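Local coordinates for beta-L-arabinobiosidase (Bacteroides thetaiotaomicron, PDB 5MQR), which is a glycoside hydrolase of complex pectin breakdown in a gut bacterium, probably releasing beta-L-arabinobiose units and possibly acting as an exo-alpha-sialidase, at residues A[663-668]-A[1049-1054]; A[974-979]-A[1045-1050]; A[219-224]-A[231-236]; A[158-163]-A[225-230]. One frame throughout, in Å; residues are numbered along the deposited sequence.

Contact 1: residues A[663-668]-A[1049-1054]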
# COMPACT_ATOMS: atom_id res chain seq x y z
N CYS A 663 -6.11 2.66 12.69
CA CYS A 663 -7.42 2.84 12.14
C CYS A 663 -7.73 4.31 12.32
O CYS A 663 -6.96 5.00 12.96
CB CYS A 663 -8.40 1.93 12.86
SG CYS A 663 -8.78 2.47 14.53
N PRO A 664 -8.84 4.81 11.73
CA PRO A 664 -9.20 6.24 11.81
C PRO A 664 -9.86 6.67 13.11
O PRO A 664 -10.15 7.85 13.28
CB PRO A 664 -10.21 6.43 10.67
CG PRO A 664 -10.46 5.08 10.08
CD PRO A 664 -9.82 4.05 10.95
N GLN A 665 -10.12 5.73 14.01
CA GLN A 665 -10.79 6.02 15.27
C GLN A 665 -9.72 6.02 16.36
O GLN A 665 -9.10 4.98 16.65
CB GLN A 665 -11.90 5.02 15.54
CG GLN A 665 -12.93 5.50 16.55
CD GLN A 665 -14.14 4.57 16.68
OE1 GLN A 665 -14.62 4.00 15.69
NE2 GLN A 665 -14.63 4.43 17.89
N ARG A 666 -9.51 7.20 16.94
CA ARG A 666 -8.43 7.44 17.89
C ARG A 666 -8.45 6.52 19.10
O ARG A 666 -7.42 6.02 19.51
CB ARG A 666 -8.44 8.92 18.32
CG ARG A 666 -7.31 9.37 19.25
CD ARG A 666 -5.94 9.06 18.63
NE ARG A 666 -4.81 9.69 19.35
CZ ARG A 666 -3.64 10.08 18.81
NH1 ARG A 666 -3.38 9.93 17.51
NH2 ARG A 666 -2.72 10.66 19.59
N ASN A 667 -9.62 6.28 19.68
CA ASN A 667 -9.66 5.51 20.93
C ASN A 667 -9.22 4.05 20.75
O ASN A 667 -8.45 3.55 21.55
CB ASN A 667 -10.99 5.68 21.71
CG ASN A 667 -12.24 5.26 20.94
OD1 ASN A 667 -12.19 4.79 19.81
ND2 ASN A 667 -13.38 5.46 21.56
N PHE A 668 -9.66 3.38 19.68
CA PHE A 668 -9.23 2.01 19.37
C PHE A 668 -7.71 1.90 19.17
O PHE A 668 -7.06 0.96 19.67
CB PHE A 668 -9.90 1.51 18.09
CG PHE A 668 -11.25 0.87 18.30
CD1 PHE A 668 -12.41 1.63 18.30
CD2 PHE A 668 -11.35 -0.50 18.44
CE1 PHE A 668 -13.66 1.03 18.47
CE2 PHE A 668 -12.59 -1.11 18.59
CZ PHE A 668 -13.75 -0.35 18.60
N ASP A 1049 -18.59 0.14 6.01
CA ASP A 1049 -18.65 1.61 6.16
C ASP A 1049 -18.37 2.15 7.55
O ASP A 1049 -18.66 3.32 7.84
CB ASP A 1049 -19.97 2.21 5.61
CG ASP A 1049 -20.18 1.87 4.16
OD1 ASP A 1049 -19.42 2.43 3.33
OD2 ASP A 1049 -21.07 1.03 3.86
N LYS A 1050 -17.80 1.32 8.43
CA LYS A 1050 -17.38 1.81 9.73
C LYS A 1050 -16.10 2.64 9.55
O LYS A 1050 -16.07 3.79 9.95
CB LYS A 1050 -17.14 0.64 10.69
CG LYS A 1050 -16.62 1.00 12.06
CD LYS A 1050 -17.45 2.05 12.79
CE LYS A 1050 -18.83 1.54 13.18
NZ LYS A 1050 -19.56 2.58 13.98
N TRP A 1051 -15.07 2.02 8.95
CA TRP A 1051 -13.76 2.61 8.74
C TRP A 1051 -13.31 2.58 7.26
O TRP A 1051 -13.29 1.52 6.62
CB TRP A 1051 -12.71 1.86 9.58
CG TRP A 1051 -12.86 2.01 11.06
CD1 TRP A 1051 -13.55 2.99 11.74
CD2 TRP A 1051 -12.25 1.19 12.06
NE1 TRP A 1051 -13.45 2.78 13.09
CE2 TRP A 1051 -12.66 1.69 13.31
CE3 TRP A 1051 -11.42 0.06 12.02
CZ2 TRP A 1051 -12.25 1.11 14.52
CZ3 TRP A 1051 -11.04 -0.53 13.21
CH2 TRP A 1051 -11.44 0.01 14.45
N ASP A 1052 -12.88 3.73 6.73
CA ASP A 1052 -12.38 3.79 5.36
C ASP A 1052 -11.09 3.02 5.18
O ASP A 1052 -10.78 2.60 4.06
CB ASP A 1052 -12.13 5.23 4.93
CG ASP A 1052 -13.40 6.01 4.73
OD1 ASP A 1052 -14.51 5.42 4.69
OD2 ASP A 1052 -13.27 7.23 4.59
N TRP A 1053 -10.34 2.82 6.25
CA TRP A 1053 -9.10 2.07 6.17
C TRP A 1053 -8.71 1.56 7.51
O TRP A 1053 -9.12 2.11 8.52
CB TRP A 1053 -7.96 2.96 5.64
CG TRP A 1053 -7.89 4.32 6.27
CD1 TRP A 1053 -8.51 5.48 5.83
CD2 TRP A 1053 -7.20 4.66 7.47
NE1 TRP A 1053 -8.22 6.52 6.70
CE2 TRP A 1053 -7.43 6.05 7.70
CE3 TRP A 1053 -6.43 3.94 8.38
CZ2 TRP A 1053 -6.88 6.72 8.81
CZ3 TRP A 1053 -5.87 4.61 9.48
CH2 TRP A 1053 -6.11 5.98 9.69
N PHE A 1054 -7.90 0.50 7.52
CA PHE A 1054 -7.19 0.09 8.74
C PHE A 1054 -6.10 -0.87 8.35
O PHE A 1054 -6.09 -1.37 7.22
CB PHE A 1054 -8.11 -0.55 9.80
CG PHE A 1054 -8.86 -1.76 9.31
CD1 PHE A 1054 -8.26 -3.01 9.30
CD2 PHE A 1054 -10.18 -1.66 8.90
CE1 PHE A 1054 -8.95 -4.13 8.85
CE2 PHE A 1054 -10.88 -2.77 8.45
CZ PHE A 1054 -10.27 -4.02 8.43
O HOH W 1 -17.39 4.17 15.68
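The indole of Trp1051 is the apolar centre, and Cys663 and Pro664 lie on one of its faces. Cys663 CB is 3.7 Å from the Trp1051 six-membered ring centroid. Cys663 SG stands over the same ring in a sulfur-aromatic contact, and Pro664 CD makes a CH-pi contact with the five-membered ring. Lys1050 CG lines the opposite face. The benzo edge of Trp1051 points at the face of Phe668, a T-shaped pair with planes at 82°. Pro664 CG also sits over Trp1053, 4.1 Å from the centroid of its six-membered ring. At the polar edge, Trp1051 NE1 donates to Gln665 OE1 (3.1 Å, 161°), which lies in the indole plane. Gln665 CG lies anti to the backbone N (chi1 -161°), and the extended chain carries OE1 to the indole. A water that donates to OE1 accepts from Lys1050 NZ, while Gln665 NE2 hydrogen-bonds to Glu980 OE2 and Asn667 OD1. Without the indole, as with an alanine here, a gap is likely beside Cys663, Pro664 and Phe668, with Gln665 OE1 missing its donor. Strand 660-662 pairs with strand 1053-1061, and helix 666-680 starts against the loop before it, consistent with a six-hairpin helical domain meeting its C-terminal beta domain.

Contact 2: residues A[974-979]-A[1045-1050]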
# COMPACT_ATOMS: atom_id res chain seq x y z
N VAL A 974 -23.01 -5.39 16.38
CA VAL A 974 -23.10 -5.77 17.76
C VAL A 974 -21.72 -6.08 18.36
O VAL A 974 -21.43 -5.63 19.47
CB VAL A 974 -24.08 -6.96 17.98
CG1 VAL A 974 -24.03 -7.45 19.42
CG2 VAL A 974 -25.49 -6.52 17.63
N TYR A 975 -20.92 -6.86 17.65
CA TYR A 975 -19.59 -7.19 18.15
C TYR A 975 -18.74 -5.91 18.23
O TYR A 975 -18.06 -5.67 19.24
CB TYR A 975 -18.89 -8.26 17.27
CG TYR A 975 -17.44 -8.46 17.65
CD1 TYR A 975 -17.07 -9.38 18.63
CD2 TYR A 975 -16.45 -7.72 17.05
CE1 TYR A 975 -15.73 -9.54 19.00
CE2 TYR A 975 -15.12 -7.87 17.40
CZ TYR A 975 -14.76 -8.77 18.37
OH TYR A 975 -13.42 -8.89 18.69
N PHE A 976 -18.78 -5.10 17.18
CA PHE A 976 -18.01 -3.86 17.13
C PHE A 976 -18.38 -2.96 18.28
O PHE A 976 -17.50 -2.39 18.93
CB PHE A 976 -18.23 -3.09 15.82
CG PHE A 976 -17.36 -1.87 15.69
CD1 PHE A 976 -17.78 -0.63 16.17
CD2 PHE A 976 -16.10 -1.97 15.12
CE1 PHE A 976 -16.97 0.49 16.08
CE2 PHE A 976 -15.29 -0.85 14.99
CZ PHE A 976 -15.71 0.38 15.49
N ARG A 977 -19.68 -2.83 18.53
CA ARG A 977 -20.20 -1.95 19.56
C ARG A 977 -19.70 -2.37 20.95
O ARG A 977 -19.34 -1.52 21.75
CB ARG A 977 -21.73 -1.88 19.50
CG ARG A 977 -22.41 -0.92 20.49
CD ARG A 977 -21.85 0.51 20.36
NE ARG A 977 -22.49 1.42 21.32
CZ ARG A 977 -21.99 2.59 21.72
NH1 ARG A 977 -20.82 3.07 21.28
NH2 ARG A 977 -22.68 3.32 22.61
N GLN A 978 -19.64 -3.67 21.21
CA GLN A 978 -19.15 -4.14 22.51
C GLN A 978 -17.65 -3.95 22.65
O GLN A 978 -17.18 -3.65 23.74
CB GLN A 978 -19.54 -5.60 22.77
CG GLN A 978 -21.01 -5.78 23.13
CD GLN A 978 -21.43 -4.92 24.32
OE1 GLN A 978 -20.67 -4.74 25.25
NE2 GLN A 978 -22.64 -4.39 24.28
N MSE A 979 -16.90 -4.11 21.55
CA MSE A 979 -15.49 -3.75 21.56
C MSE A 979 -15.30 -2.26 21.78
O MSE A 979 -14.39 -1.88 22.50
CB MSE A 979 -14.77 -4.18 20.28
CG MSE A 979 -14.64 -5.69 20.19
SE MSE A 979 -13.24 -6.34 21.41
CE MSE A 979 -11.63 -5.66 20.46
N LEU A 1045 -14.71 -8.55 11.81
CA LEU A 1045 -16.05 -8.28 12.30
C LEU A 1045 -16.23 -6.78 12.48
O LEU A 1045 -16.61 -6.30 13.53
CB LEU A 1045 -16.29 -9.03 13.62
CG LEU A 1045 -15.99 -10.52 13.59
CD1 LEU A 1045 -16.04 -11.08 15.00
CD2 LEU A 1045 -16.91 -11.25 12.63
N ILE A 1046 -15.91 -6.03 11.45
CA ILE A 1046 -16.11 -4.60 11.43
C ILE A 1046 -17.25 -4.44 10.43
O ILE A 1046 -17.23 -5.09 9.40
CB ILE A 1046 -14.82 -3.91 10.98
CG1 ILE A 1046 -13.74 -4.24 11.98
CG2 ILE A 1046 -15.00 -2.41 10.86
CD1 ILE A 1046 -12.37 -3.72 11.61
N PRO A 1047 -18.27 -3.63 10.74
CA PRO A 1047 -19.30 -3.43 9.72
C PRO A 1047 -18.79 -2.71 8.49
O PRO A 1047 -17.76 -2.00 8.52
CB PRO A 1047 -20.37 -2.58 10.42
CG PRO A 1047 -19.82 -2.20 11.75
CD PRO A 1047 -18.65 -3.07 12.05
N ALA A 1048 -19.52 -2.91 7.40
CA ALA A 1048 -19.31 -2.17 6.18
C ALA A 1048 -19.52 -0.69 6.49
O ALA A 1048 -20.48 -0.32 7.19
CB ALA A 1048 -20.27 -2.63 5.07
N ASP A 1049 -18.59 0.14 6.01
CA ASP A 1049 -18.65 1.61 6.16
C ASP A 1049 -18.37 2.15 7.55
O ASP A 1049 -18.66 3.32 7.84
CB ASP A 1049 -19.97 2.21 5.61
CG ASP A 1049 -20.18 1.87 4.16
OD1 ASP A 1049 -19.42 2.43 3.33
OD2 ASP A 1049 -21.07 1.03 3.86
N LYS A 1050 -17.80 1.32 8.43
CA LYS A 1050 -17.38 1.81 9.73
C LYS A 1050 -16.10 2.64 9.55
O LYS A 1050 -16.07 3.79 9.95
CB LYS A 1050 -17.14 0.64 10.69
CG LYS A 1050 -16.62 1.00 12.06
CD LYS A 1050 -17.45 2.05 12.79
CE LYS A 1050 -18.83 1.54 13.18
NZ LYS A 1050 -19.56 2.58 13.98
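Phe976 and Tyr975 reach the loop 1045-1050 because both side chains leave helix 972-985 with CG opposite the backbone N (chi1 -175° for Phe976, 172° for Tyr975). Both rings therefore project from the helix toward the loop. Lys1050 starts out the same way, but its chain bends at chi2 and chi3, which folds the methylenes over one face of the Phe976 ring. Lys1050 CG is 3.9 Å from the Phe976 centroid, a CH-pi contact displaced toward the rim. Further along the chain, Lys1050 CE comes within 3.6 Å of Phe976 CE1. Near the base of the same ring, Pro1047 CD lies 3.8 Å from Phe976 CB, and the two side chains cross at about a right angle. Ile1046 CG2 adds a looser contact, 4.4 Å from Phe976 CD2.

Tyr975 takes a different partner. Leu1045 CD1 sits almost squarely above the centre of the Tyr975 ring, 3.9 Å from the centroid and 8° off the normal. Leu1045 CB touches the ring's rim, 3.7 Å from Tyr975 CD2. Leu955 and Met962 of helix 948-964 also touch Tyr975. The contact is carried mainly by carbon atoms. Phe976 also meets the rings of Phe668 and Trp1051, which joins this cluster to the neighbouring contact. Pro1047 to Lys1050 form a type II beta turn, with Asp1049 at its positive-phi position. The arrangement is that of a helix of the MGH1-like helical domain packing on a loop of the C-terminal beta domain, consistent with the domain interface of a six-hairpin glycosidase.

Contact 3: residues A[219-224]-A[231-236]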
# COMPACT_ATOMS: atom_id res chain seq x y z
N TYR A 219 -13.68 17.26 -49.13
CA TYR A 219 -14.47 17.34 -47.91
C TYR A 219 -14.93 15.94 -47.50
O TYR A 219 -15.24 15.10 -48.35
CB TYR A 219 -15.65 18.26 -48.14
CG TYR A 219 -16.48 18.59 -46.93
CD1 TYR A 219 -15.92 19.15 -45.80
CD2 TYR A 219 -17.85 18.39 -46.96
CE1 TYR A 219 -16.69 19.48 -44.71
CE2 TYR A 219 -18.64 18.71 -45.88
CZ TYR A 219 -18.07 19.26 -44.76
OH TYR A 219 -18.88 19.55 -43.70
N PHE A 220 -14.97 15.68 -46.21
CA PHE A 220 -15.20 14.32 -45.71
C PHE A 220 -16.53 13.71 -46.20
O PHE A 220 -16.61 12.50 -46.35
CB PHE A 220 -15.08 14.24 -44.18
CG PHE A 220 -16.31 14.72 -43.43
CD1 PHE A 220 -16.47 16.06 -43.11
CD2 PHE A 220 -17.28 13.81 -43.01
CE1 PHE A 220 -17.58 16.50 -42.41
CE2 PHE A 220 -18.40 14.24 -42.29
CZ PHE A 220 -18.56 15.58 -42.00
N LYS A 221 -17.54 14.54 -46.45
CA LYS A 221 -18.81 14.04 -46.92
C LYS A 221 -18.75 13.47 -48.34
O LYS A 221 -19.72 12.88 -48.78
CB LYS A 221 -19.90 15.12 -46.82
CG LYS A 221 -20.28 15.52 -45.38
CD LYS A 221 -21.66 16.19 -45.36
CE LYS A 221 -21.77 17.39 -44.41
NZ LYS A 221 -22.36 17.08 -43.09
N LYS A 222 -17.65 13.66 -49.06
CA LYS A 222 -17.55 13.12 -50.41
C LYS A 222 -17.14 11.66 -50.44
O LYS A 222 -17.27 11.02 -51.48
CB LYS A 222 -16.57 13.93 -51.26
CG LYS A 222 -16.95 15.40 -51.39
CD LYS A 222 -18.11 15.63 -52.34
CE LYS A 222 -19.16 16.55 -51.71
NZ LYS A 222 -19.95 17.18 -52.79
N SER A 223 -16.63 11.14 -49.32
CA SER A 223 -16.31 9.72 -49.23
C SER A 223 -17.54 8.88 -49.51
O SER A 223 -18.62 9.19 -49.04
CB SER A 223 -15.78 9.35 -47.85
OG SER A 223 -15.45 7.98 -47.76
N LYS A 224 -17.35 7.80 -50.25
CA LYS A 224 -18.40 6.81 -50.49
C LYS A 224 -18.50 5.75 -49.38
O LYS A 224 -19.32 4.85 -49.45
CB LYS A 224 -18.17 6.13 -51.82
CG LYS A 224 -18.32 7.08 -52.98
CD LYS A 224 -17.31 6.75 -54.07
CE LYS A 224 -17.82 7.19 -55.43
NZ LYS A 224 -16.93 6.68 -56.51
N ALA A 231 -18.59 8.41 -38.79
CA ALA A 231 -17.53 8.50 -37.79
C ALA A 231 -17.02 9.94 -37.64
O ALA A 231 -16.80 10.40 -36.51
CB ALA A 231 -16.37 7.55 -38.12
N CYS A 232 -16.83 10.62 -38.77
CA CYS A 232 -16.43 12.01 -38.77
C CYS A 232 -17.54 12.88 -38.19
O CYS A 232 -17.27 13.76 -37.38
CB CYS A 232 -16.08 12.48 -40.17
SG CYS A 232 -14.60 11.69 -40.86
N GLN A 233 -18.78 12.62 -38.58
CA GLN A 233 -19.91 13.38 -38.06
C GLN A 233 -20.04 13.31 -36.53
O GLN A 233 -20.47 14.28 -35.91
CB GLN A 233 -21.23 12.93 -38.74
CG GLN A 233 -22.42 13.86 -38.49
CD GLN A 233 -22.14 15.28 -38.95
OE1 GLN A 233 -21.81 15.50 -40.11
NE2 GLN A 233 -22.23 16.24 -38.04
N GLU A 234 -19.66 12.16 -35.96
CA GLU A 234 -19.63 11.97 -34.50
C GLU A 234 -18.62 12.88 -33.82
O GLU A 234 -18.83 13.26 -32.67
CB GLU A 234 -19.25 10.52 -34.12
CG GLU A 234 -20.34 9.48 -34.35
CD GLU A 234 -19.83 8.05 -34.21
OE1 GLU A 234 -18.80 7.80 -33.54
OE2 GLU A 234 -20.47 7.16 -34.80
N ILE A 235 -17.50 13.15 -34.48
CA ILE A 235 -16.50 14.06 -33.94
C ILE A 235 -17.13 15.44 -33.82
O ILE A 235 -17.07 16.04 -32.75
CB ILE A 235 -15.25 14.13 -34.81
CG1 ILE A 235 -14.50 12.80 -34.73
CG2 ILE A 235 -14.36 15.29 -34.37
CD1 ILE A 235 -13.51 12.60 -35.86
N LEU A 236 -17.73 15.90 -34.91
CA LEU A 236 -18.38 17.22 -34.96
C LEU A 236 -19.53 17.35 -33.97
O LEU A 236 -19.77 18.41 -33.45
CB LEU A 236 -18.90 17.53 -36.37
CG LEU A 236 -17.85 17.77 -37.47
CD1 LEU A 236 -18.51 17.87 -38.85
CD2 LEU A 236 -17.04 19.02 -37.17
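Phe220 and Cys232 meet in the N-terminal beta-propeller region, where a 3-10 turn (220-222) folds back on helix 226-236. The turn and the helix lie beside strand 202-206, an outermost strand of the four-stranded antiparallel sheet 148-206. Phe220 is the main link between turn and helix. Its CG lies between the backbone N and the carbonyl carbon (chi1 80°), a torsion that directs the ring at the helix. Three residues on one side of the helix receive it: Cys232, Gln233 and Leu236.

Cys232 CB comes closest, 3.4 Å from Phe220 CD2, and approaches the ring obliquely. Cys232 SG is more distant, 4.8 Å from the Phe220 centroid, and is likewise oblique; this is a sulfur-aromatic contact but not a stack over the face. At the far end of the ring, Leu236 CD1 is 3.9 Å from Phe220 CZ, one helical turn beyond Cys232. Within the turn itself, Lys221 CG lies over one face of the Phe220 ring. Tyr202 and Ile204 of the strand also touch Phe220, and Ile204 touches Cys232, so the ring fills the corner between turn, helix and sheet. Cutting Phe220 back to an alanine is likely to open a gap against Cys232 and Leu236 and leave the turn less firmly packed on the helix.

The outer edge is polar. Gln233 bends at chi2, and its NE2 hydrogen-bonds to Asp237 OD1, just past the end of the helix. Its OE1 lies near the plane of the Phe220 ring at the edge, 3.8 Å from Phe220 CZ, with Lys221 NZ 3.4 Å from Gln233 OE1.

Contact 4: residues A[158-163]-A[225-230]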
# COMPACT_ATOMS: atom_id res chain seq x y z
N SER A 158 -14.61 5.63 -33.17
CA SER A 158 -16.03 5.81 -33.43
C SER A 158 -16.89 4.75 -32.73
O SER A 158 -16.39 3.78 -32.15
CB SER A 158 -16.29 5.81 -34.92
OG SER A 158 -16.32 4.49 -35.42
N LYS A 159 -18.20 4.97 -32.79
CA LYS A 159 -19.16 4.05 -32.20
C LYS A 159 -19.14 2.69 -32.87
O LYS A 159 -19.27 1.70 -32.19
CB LYS A 159 -20.56 4.64 -32.25
CG LYS A 159 -20.69 5.78 -31.26
CD LYS A 159 -22.07 6.38 -31.32
CE LYS A 159 -22.17 7.63 -30.44
NZ LYS A 159 -23.43 8.34 -30.84
N SER A 160 -18.90 2.65 -34.17
CA SER A 160 -18.71 1.39 -34.90
C SER A 160 -17.27 0.78 -34.80
O SER A 160 -16.94 -0.12 -35.57
CB SER A 160 -19.08 1.62 -36.37
OG SER A 160 -18.19 2.54 -36.97
N GLY A 161 -16.44 1.28 -33.89
CA GLY A 161 -15.09 0.77 -33.68
C GLY A 161 -14.02 1.13 -34.69
O GLY A 161 -12.98 0.49 -34.71
N ARG A 162 -14.26 2.15 -35.53
CA ARG A 162 -13.23 2.68 -36.45
C ARG A 162 -12.29 3.71 -35.78
O ARG A 162 -12.68 4.43 -34.84
CB ARG A 162 -13.88 3.28 -37.69
CG ARG A 162 -14.59 2.24 -38.55
CD ARG A 162 -15.41 2.91 -39.63
NE ARG A 162 -15.89 1.98 -40.65
CZ ARG A 162 -15.60 2.03 -41.96
NH1 ARG A 162 -14.80 2.95 -42.49
NH2 ARG A 162 -16.14 1.12 -42.77
N LEU A 163 -11.05 3.75 -36.25
CA LEU A 163 -10.06 4.65 -35.68
C LEU A 163 -9.87 5.78 -36.65
O LEU A 163 -9.47 5.55 -37.77
CB LEU A 163 -8.73 3.95 -35.41
CG LEU A 163 -7.61 4.83 -34.80
CD1 LEU A 163 -8.03 5.50 -33.49
CD2 LEU A 163 -6.37 4.00 -34.55
N ASP A 225 -17.66 5.89 -48.36
CA ASP A 225 -17.68 5.02 -47.19
C ASP A 225 -18.62 5.65 -46.15
O ASP A 225 -18.23 6.53 -45.39
CB ASP A 225 -16.24 4.84 -46.70
CG ASP A 225 -16.09 3.78 -45.64
OD1 ASP A 225 -17.02 3.54 -44.83
OD2 ASP A 225 -14.98 3.22 -45.58
N ARG A 226 -19.87 5.21 -46.14
CA ARG A 226 -20.91 5.78 -45.28
C ARG A 226 -20.53 5.78 -43.82
O ARG A 226 -20.83 6.73 -43.12
CB ARG A 226 -22.24 5.03 -45.42
CG ARG A 226 -22.99 5.31 -46.72
CD ARG A 226 -24.41 4.75 -46.65
NE ARG A 226 -25.23 5.11 -47.81
CZ ARG A 226 -26.58 5.04 -47.87
NH1 ARG A 226 -27.31 4.63 -46.81
NH2 ARG A 226 -27.21 5.38 -49.00
N GLU A 227 -19.90 4.70 -43.38
CA GLU A 227 -19.53 4.54 -41.98
C GLU A 227 -18.37 5.45 -41.56
O GLU A 227 -18.31 5.86 -40.41
CB GLU A 227 -19.23 3.07 -41.65
CG GLU A 227 -20.47 2.18 -41.69
CD GLU A 227 -21.55 2.60 -40.70
OE1 GLU A 227 -21.23 2.80 -39.50
OE2 GLU A 227 -22.72 2.72 -41.14
N PHE A 228 -17.46 5.74 -42.50
CA PHE A 228 -16.43 6.75 -42.28
C PHE A 228 -17.07 8.14 -42.11
O PHE A 228 -16.73 8.86 -41.20
CB PHE A 228 -15.41 6.75 -43.42
CG PHE A 228 -14.49 7.91 -43.40
CD1 PHE A 228 -13.41 7.93 -42.54
CD2 PHE A 228 -14.72 9.02 -44.22
CE1 PHE A 228 -12.56 9.01 -42.50
CE2 PHE A 228 -13.87 10.10 -44.19
CZ PHE A 228 -12.79 10.10 -43.33
N VAL A 229 -18.01 8.50 -42.98
CA VAL A 229 -18.70 9.78 -42.91
C VAL A 229 -19.40 9.92 -41.56
O VAL A 229 -19.26 10.94 -40.91
CB VAL A 229 -19.71 9.96 -44.09
CG1 VAL A 229 -20.57 11.22 -43.90
CG2 VAL A 229 -18.97 10.02 -45.42
N LYS A 230 -20.10 8.87 -41.13
CA LYS A 230 -20.75 8.85 -39.81
C LYS A 230 -19.76 9.04 -38.67
O LYS A 230 -20.08 9.70 -37.69
CB LYS A 230 -21.58 7.55 -39.56
CG LYS A 230 -22.99 7.62 -40.16
CD LYS A 230 -23.73 6.27 -40.32
CE LYS A 230 -24.58 6.32 -41.60
NZ LYS A 230 -25.57 5.21 -41.81
O HOH W 2 -19.25 4.41 -38.42
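Arg162 and Asp225 face each other from opposite directions in the N-terminal beta-propeller region, joining the hairpin loop between strands 148-157 and 163-170 to the start of helix 226-236. The guanidinium and carboxylate planes stand 87° apart, so the pair is crossed and not a flat, two-pronged one. Arg162 NH1 donates to Asp225 OD2 (3.1 Å, 158°) within a salt bridge. The oxygen lies near the guanidinium plane, but the nitrogen meets it on the syn side, 34° out of the carboxylate plane. Arg162 NH1 also forms a salt bridge with Glu191 of strand 186-192, so this nitrogen is shared by two carboxylates.

Asp225 has a second task as N-cap of the helix. Its OD1 accepts from Phe228 N at 3.2 Å, with the N-H coming from above the carboxylate plane. One carboxylate thus serves both the helix end and the loop arginine.

The helix also supports a flat side of Arg162. Glu227 CB lies over one face of the guanidinium, 3.7 Å from Arg162 NE, and the two side chains cross at about a right angle. The Arg162 chain runs extended from CG to NE, which lets it span from loop to helix. On the loop side, Ser158 to Gly161 form a type I beta turn, and Ser158 OG accepts from Arg162 N, which steadies the root of the arginine.

Ser160 reaches the helix through one water. The water accepts from Ser160 OG (2.6 Å) and donates to both Glu227 O (2.6 Å) and Glu227 OE1 (2.8 Å).

The four contacts form two pairs at distant parts of the chain. Contacts 3 and 4 come first and lie in the N-terminal beta-propeller region, their centres 8 Å apart. Both use helix 226-236, and their segments alternate along the chain. They touch where Glu234 OE1 meets Lys159 N in a probable hydrogen bond. Contacts 1 and 2 follow, their centres 10 Å apart, and share Asp1049 and Lys1050. They join helices 666-680 and 972-985 to the C-terminal beta domain. Centres of contacts in different pairs lie about 51 to 59 Å apart, and the pairs do not touch. The first pair packs one helix within the propeller region, and the second probably joins the helical and C-terminal beta domains.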